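Two structures of orotidine 5'-phosphate decarboxylase from Pyrococcus horikoshii compared at one contact. The protein probably catalyses the decarboxylation of orotidine 5'-monophosphate to uridine 5'-monophosphate, the last step of de novo UMP synthesis. Structure 1 is PDB 2CZF (chain A, 1.85 Å), residues I159-I164 and A177-I182; structure 2 is PDB 2CZE (chain B, 1.85 Å), residues I159-I164 and A177-I182. One frame, after least-squares fit of the local backbone (RMSD 0.50 Å); residues are numbered along the deposited sequences.

Structure 1 (2CZF). With XMP (xanthosine-5'-monophosphate), chain C.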
loop_
_atom_site.group_PDB
_atom_site.type_symbol
_atom_site.label_atom_id
_atom_site.label_comp_id
_atom_site.label_asym_id
_atom_site.label_seq_id
_atom_site.Cartn_x
_atom_site.Cartn_y
_atom_site.Cartn_z
ATOM N N ILE A 159 -4.445 16.837 12.705
ATOM C CA ILE A 159 -3.296 15.983 12.959
ATOM C C ILE A 159 -3.799 14.793 13.772
ATOM O O ILE A 159 -4.455 14.971 14.789
ATOM C CB ILE A 159 -2.195 16.716 13.768
ATOM C CG1 ILE A 159 -1.430 17.692 12.861
ATOM C CG2 ILE A 159 -1.228 15.703 14.378
ATOM C CD1 ILE A 159 -0.347 18.470 13.619
ATOM N N LEU A 160 -3.517 13.585 13.301
ATOM C CA LEU A 160 -3.925 12.378 14.004
ATOM C C LEU A 160 -2.613 11.717 14.423
ATOM O O LEU A 160 -1.704 11.531 13.589
ATOM C CB LEU A 160 -4.729 11.464 13.080
ATOM C CG LEU A 160 -6.017 12.026 12.448
ATOM C CD1 LEU A 160 -5.677 12.790 11.147
ATOM C CD2 LEU A 160 -6.961 10.854 12.116
ATOM N N ALA A 161 -2.513 11.356 15.701
ATOM C CA ALA A 161 -1.278 10.781 16.219
ATOM C C ALA A 161 -1.306 9.385 16.832
ATOM O O ALA A 161 -1.964 9.148 17.845
ATOM C CB ALA A 161 -0.659 11.761 17.228
ATOM N N PRO A 162 -0.595 8.435 16.204
ATOM C CA PRO A 162 -0.510 7.056 16.693
ATOM C C PRO A 162 0.727 6.976 17.598
ATOM O O PRO A 162 1.458 7.960 17.744
ATOM C CB PRO A 162 -0.344 6.254 15.415
ATOM C CG PRO A 162 0.496 7.167 14.569
ATOM C CD PRO A 162 -0.137 8.521 14.803
ATOM N N GLY A 163 0.966 5.820 18.204
ATOM C CA GLY A 163 2.128 5.691 19.067
ATOM C C GLY A 163 2.080 6.553 20.317
ATOM O O GLY A 163 3.069 7.198 20.703
ATOM N N ILE A 164 0.918 6.582 20.955
ATOM C CA ILE A 164 0.759 7.344 22.181
ATOM C C ILE A 164 1.222 6.444 23.320
ATOM O O ILE A 164 0.822 5.274 23.395
ATOM C CB ILE A 164 -0.713 7.750 22.396
ATOM C CG1 ILE A 164 -1.169 8.636 21.230
ATOM C CG2 ILE A 164 -0.872 8.482 23.716
ATOM C CD1 ILE A 164 -0.294 9.866 21.003
ATOM N N ALA A 177 0.100 19.033 22.483
ATOM C CA ALA A 177 1.166 19.291 21.519
ATOM C C ALA A 177 0.624 19.675 20.132
ATOM O O ALA A 177 1.352 20.240 19.319
ATOM C CB ALA A 177 2.070 18.070 21.411
ATOM N N GLY A 178 -0.643 19.358 19.865
ATOM C CA GLY A 178 -1.231 19.708 18.580
ATOM C C GLY A 178 -2.004 18.615 17.858
ATOM O O GLY A 178 -2.459 18.819 16.731
ATOM N N ALA A 179 -2.158 17.455 18.490
ATOM C CA ALA A 179 -2.889 16.354 17.868
ATOM C C ALA A 179 -4.388 16.560 18.029
ATOM O O ALA A 179 -4.868 16.796 19.142
ATOM C CB ALA A 179 -2.476 15.021 18.501
ATOM N N ASP A 180 -5.135 16.497 16.928
ATOM C CA ASP A 180 -6.586 16.659 17.021
ATOM C C ASP A 180 -7.198 15.318 17.390
ATOM O O ASP A 180 -8.250 15.260 18.025
ATOM C CB ASP A 180 -7.195 17.128 15.697
ATOM C CG ASP A 180 -6.756 18.516 15.310
ATOM O OD1 ASP A 180 -5.740 18.629 14.598
ATOM O OD2 ASP A 180 -7.420 19.494 15.728
ATOM N N TYR A 181 -6.529 14.246 16.972
ATOM C CA TYR A 181 -6.977 12.885 17.237
ATOM C C TYR A 181 -5.784 12.049 17.693
ATOM O O TYR A 181 -4.682 12.196 17.158
ATOM C CB TYR A 181 -7.522 12.221 15.964
ATOM C CG TYR A 181 -8.713 12.904 15.346
ATOM C CD1 TYR A 181 -8.557 14.028 14.536
ATOM C CD2 TYR A 181 -10.004 12.432 15.587
ATOM C CE1 TYR A 181 -9.679 14.669 13.975
ATOM C CE2 TYR A 181 -11.118 13.056 15.040
ATOM C CZ TYR A 181 -10.952 14.170 14.238
ATOM O OH TYR A 181 -12.071 14.776 13.709
ATOM N N ILE A 182 -5.982 11.193 18.688
ATOM C CA ILE A 182 -4.891 10.319 19.098
ATOM C C ILE A 182 -5.365 8.944 18.684
ATOM O O ILE A 182 -6.525 8.594 18.897
ATOM C CB ILE A 182 -4.589 10.342 20.626
ATOM C CG1 ILE A 182 -5.852 10.040 21.426
ATOM C CG2 ILE A 182 -3.941 11.666 21.008
ATOM C CD1 ILE A 182 -5.582 9.694 22.872
HETATM P P XMP C . -0.249 0.852 19.328
HETATM O O1P XMP C . 1.152 0.798 19.809
HETATM O O2P XMP C . -1.214 1.643 20.345
HETATM O "O5'" XMP C . -0.404 1.590 17.906
HETATM O O3P XMP C . -0.892 -0.613 19.145
HETATM C "C5'" XMP C . -1.639 2.234 17.583
HETATM C "C4'" XMP C . -1.736 2.520 16.082
HETATM O "O4'" XMP C . -0.524 3.177 15.670
HETATM C "C1'" XMP C . -0.089 2.501 14.481
HETATM N N9 XMP C . 1.338 2.793 14.208
HETATM C C4 XMP C . 1.782 3.589 13.242
HETATM N N3 XMP C . 1.122 4.338 12.256
HETATM N N1 XMP C . 3.258 5.114 11.436
HETATM C C2 XMP C . 1.860 5.106 11.350
HETATM O O2 XMP C . 1.287 5.780 10.492
HETATM C C6 XMP C . 3.907 4.362 12.425
HETATM O O6 XMP C . 5.140 4.361 12.480
HETATM C C5 XMP C . 3.170 3.607 13.324
HETATM N N7 XMP C . 3.507 2.817 14.344
HETATM C C8 XMP C . 2.392 2.326 14.877
HETATM C "C2'" XMP C . -0.357 1.038 14.826
HETATM O "O2'" XMP C . -0.343 0.252 13.631
HETATM C "C3'" XMP C . -1.800 1.204 15.300
HETATM O "O3'" XMP C . -2.666 1.355 14.173
#
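The last beta-alpha-beta unit of the TIM barrel brings strand 158-161 parallel to strand 181-184, and Ile182 meets Ile164 where the first of these runs on into the substrate-binding loop. The two side chains cross at about a right angle, Ile164 CG1 lying 3.9 Å from Ile182 CB. With chi1 at 54°, CG1 of Ile182 sits between its backbone N and carbonyl carbon, and CG2 meets Ile164 CG1 at 4.1 Å. Helix 170-177 packs on both isoleucines. Leu160 and Tyr181 lie side by side, Leu160 CG 3.8 Å from Tyr181 CB. Ile159 O accepts hydrogen bonds from Asp180 N (2.7 Å) and Tyr181 N, both in the carbonyl plane, and Asp180 OD1 one from Ile159 N (2.9 Å) on its anti side. Pro162 CB lies 3.1 Å from XMP O4' and Pro162 CG 3.7 Å from N3.

Structure 2 (2CZE). With U5P (uridine-5'-monophosphate), chain D.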
loop_
_atom_site.group_PDB
_atom_site.type_symbol
_atom_site.label_atom_id
_atom_site.label_comp_id
_atom_site.label_asym_id
_atom_site.label_seq_id
_atom_site.Cartn_x
_atom_site.Cartn_y
_atom_site.Cartn_z
ATOM N N ILE B 159 -4.502 16.787 12.626
ATOM C CA ILE B 159 -3.343 15.961 12.913
ATOM C C ILE B 159 -3.791 14.773 13.766
ATOM O O ILE B 159 -4.466 14.952 14.789
ATOM C CB ILE B 159 -2.267 16.770 13.678
ATOM C CG1 ILE B 159 -1.694 17.858 12.765
ATOM C CG2 ILE B 159 -1.149 15.846 14.164
ATOM C CD1 ILE B 159 -0.662 18.751 13.466
ATOM N N LEU B 160 -3.437 13.568 13.325
ATOM C CA LEU B 160 -3.768 12.348 14.054
ATOM C C LEU B 160 -2.417 11.781 14.498
ATOM O O LEU B 160 -1.478 11.679 13.699
ATOM C CB LEU B 160 -4.517 11.352 13.150
ATOM C CG LEU B 160 -5.853 11.892 12.605
ATOM C CD1 LEU B 160 -5.628 12.660 11.315
ATOM C CD2 LEU B 160 -6.812 10.727 12.362
ATOM N N ALA B 161 -2.316 11.418 15.771
ATOM C CA ALA B 161 -1.055 10.925 16.295
ATOM C C ALA B 161 -1.062 9.534 16.891
ATOM O O ALA B 161 -1.641 9.315 17.954
ATOM C CB ALA B 161 -0.515 11.917 17.350
ATOM N N PRO B 162 -0.430 8.571 16.200
ATOM C CA PRO B 162 -0.347 7.192 16.691
ATOM C C PRO B 162 0.944 7.137 17.515
ATOM O O PRO B 162 1.696 8.115 17.544
ATOM C CB PRO B 162 -0.270 6.372 15.412
ATOM C CG PRO B 162 0.533 7.265 14.500
ATOM C CD PRO B 162 -0.042 8.652 14.779
ATOM N N GLY B 163 1.213 6.016 18.179
ATOM C CA GLY B 163 2.409 5.920 18.999
ATOM C C GLY B 163 2.141 6.278 20.455
ATOM O O GLY B 163 3.069 6.568 21.209
ATOM N N ILE B 164 0.866 6.268 20.838
ATOM C CA ILE B 164 0.451 6.573 22.200
ATOM C C ILE B 164 0.258 5.279 22.991
ATOM O O ILE B 164 -0.468 4.393 22.557
ATOM C CB ILE B 164 -0.880 7.352 22.198
ATOM C CG1 ILE B 164 -0.743 8.622 21.333
ATOM C CG2 ILE B 164 -1.284 7.708 23.637
ATOM C CD1 ILE B 164 0.305 9.612 21.822
ATOM N N ALA B 177 0.513 19.396 22.165
ATOM C CA ALA B 177 1.334 19.754 21.016
ATOM C C ALA B 177 0.526 20.071 19.759
ATOM O O ALA B 177 1.063 20.605 18.792
ATOM C CB ALA B 177 2.326 18.649 20.730
ATOM N N GLY B 178 -0.756 19.725 19.755
ATOM C CA GLY B 178 -1.566 20.037 18.592
ATOM C C GLY B 178 -2.243 18.878 17.883
ATOM O O GLY B 178 -2.770 19.060 16.794
ATOM N N ALA B 179 -2.230 17.690 18.477
ATOM C CA ALA B 179 -2.887 16.549 17.846
ATOM C C ALA B 179 -4.393 16.707 18.023
ATOM O O ALA B 179 -4.854 17.049 19.110
ATOM C CB ALA B 179 -2.413 15.232 18.499
ATOM N N ASP B 180 -5.155 16.469 16.958
ATOM C CA ASP B 180 -6.612 16.547 17.020
ATOM C C ASP B 180 -7.174 15.183 17.386
ATOM O O ASP B 180 -8.248 15.072 17.997
ATOM C CB ASP B 180 -7.184 16.988 15.672
ATOM C CG ASP B 180 -6.764 18.382 15.309
ATOM O OD1 ASP B 180 -5.942 18.542 14.380
ATOM O OD2 ASP B 180 -7.244 19.310 15.989
ATOM N N TYR B 181 -6.455 14.141 16.987
ATOM C CA TYR B 181 -6.863 12.775 17.302
ATOM C C TYR B 181 -5.688 12.005 17.870
ATOM O O TYR B 181 -4.550 12.169 17.414
ATOM C CB TYR B 181 -7.385 12.049 16.065
ATOM C CG TYR B 181 -8.670 12.622 15.535
ATOM C CD1 TYR B 181 -8.659 13.647 14.591
ATOM C CD2 TYR B 181 -9.899 12.146 15.978
ATOM C CE1 TYR B 181 -9.831 14.181 14.106
ATOM C CE2 TYR B 181 -11.087 12.677 15.488
ATOM C CZ TYR B 181 -11.043 13.693 14.556
ATOM O OH TYR B 181 -12.224 14.234 14.093
ATOM N N ILE B 182 -5.992 11.164 18.857
ATOM C CA ILE B 182 -5.017 10.330 19.554
ATOM C C ILE B 182 -5.294 8.860 19.198
ATOM O O ILE B 182 -6.290 8.279 19.612
ATOM C CB ILE B 182 -5.152 10.548 21.089
ATOM C CG1 ILE B 182 -4.864 12.012 21.425
ATOM C CG2 ILE B 182 -4.206 9.635 21.862
ATOM C CD1 ILE B 182 -3.438 12.452 21.068
HETATM N N1 U5P D . 0.732 3.557 12.961
HETATM C C2 U5P D . 1.752 3.829 13.884
HETATM N N3 U5P D . 2.711 4.801 13.579
HETATM C C4 U5P D . 2.656 5.495 12.363
HETATM C C5 U5P D . 1.650 5.218 11.442
HETATM C C6 U5P D . 0.695 4.254 11.743
HETATM O O2 U5P D . 1.826 3.221 14.954
HETATM O O4 U5P D . 3.493 6.363 12.123
HETATM C "C1'" U5P D . -0.357 2.605 13.285
HETATM C "C2'" U5P D . 0.151 1.222 13.703
HETATM O "O2'" U5P D . 0.279 0.409 12.535
HETATM C "C3'" U5P D . -1.042 0.731 14.522
HETATM C "C4'" U5P D . -1.437 2.007 15.270
HETATM O "O3'" U5P D . -2.108 0.293 13.674
HETATM O "O4'" U5P D . -1.101 3.109 14.408
HETATM C "C5'" U5P D . -0.631 2.130 16.566
HETATM O "O5'" U5P D . -1.013 1.064 17.436
HETATM P P U5P D . -0.374 0.855 18.899
HETATM O O1P U5P D . -0.613 -0.532 19.356
HETATM O O2P U5P D . -1.048 1.961 19.853
HETATM O O3P U5P D . 1.192 1.210 18.798
#
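Parallel strands of the barrel carry Ile182 up to Ile164, the latter in the loop that binds substrate. The two side chains cross at about a right angle, CG2 of Ile182 coming to 3.6 Å from Ile164 CG1. At chi1 -61° CG1 of Ile182 is anti to the carbonyl carbon, which puts CG2 anti to the backbone N and against Ile164. Helix 171-177 packs on both isoleucines. Leu160 and Tyr181 lie side by side, Leu160 CG 3.8 Å from Tyr181 CB. Ile159 O accepts hydrogen bonds from Asp180 N (2.7 Å) and Tyr181 N, both in the carbonyl plane, and Asp180 OD1 one from Ile159 N (2.9 Å) on its anti side. Pro162 CB lies 3.5 Å from UMP O4' and Pro162 CG 3.4 Å from N3.

How the two compare
The models differ most at Ile182(A) and Ile182(B), whose side chain is turned about both torsions: chi1 is 54° in Ile182(A) and -61° in Ile182(B), chi2 165° and -62°. The CD1 atoms stand 3.9 Å apart after superposition, and no atom of Ile182(B) takes the place of CD1 of Ile182(A). CD1 of Ile182(B) lies instead near the place of CG2 of Ile182(A), where a methyl is therefore kept. Contact with the neighbouring isoleucine persists, with Ile182(A) CG2 4.1 Å from Ile164(A) CG1 and Ile182(B) CG2 3.6 Å from Ile164(B) CG1; Ala179(A) and Ala179(B) are likewise touched in both.

Around this side chain, the backbone bonds Ala161(A) N to Tyr181(A) O and Tyr181(A) N to Ile159(A) O recur in structure 2. Ile159(A), Leu160(A), Asp180(A) and Tyr181(A) hold their side-chain places with their counterparts.

The backbone differs at Ile164(A) and Ile164(B): their CA atoms stand 0.8 Å apart after superposition and their carbonyl O atoms 1.8 Å apart, while the other comparable CA atoms coincide within the error. The displaced residue borders a different nucleotide: XMP touches Pro162(A) and Gly163(A), whereas UMP, bound at this place wholly or in part, touches Pro162(B) and Ile164(B).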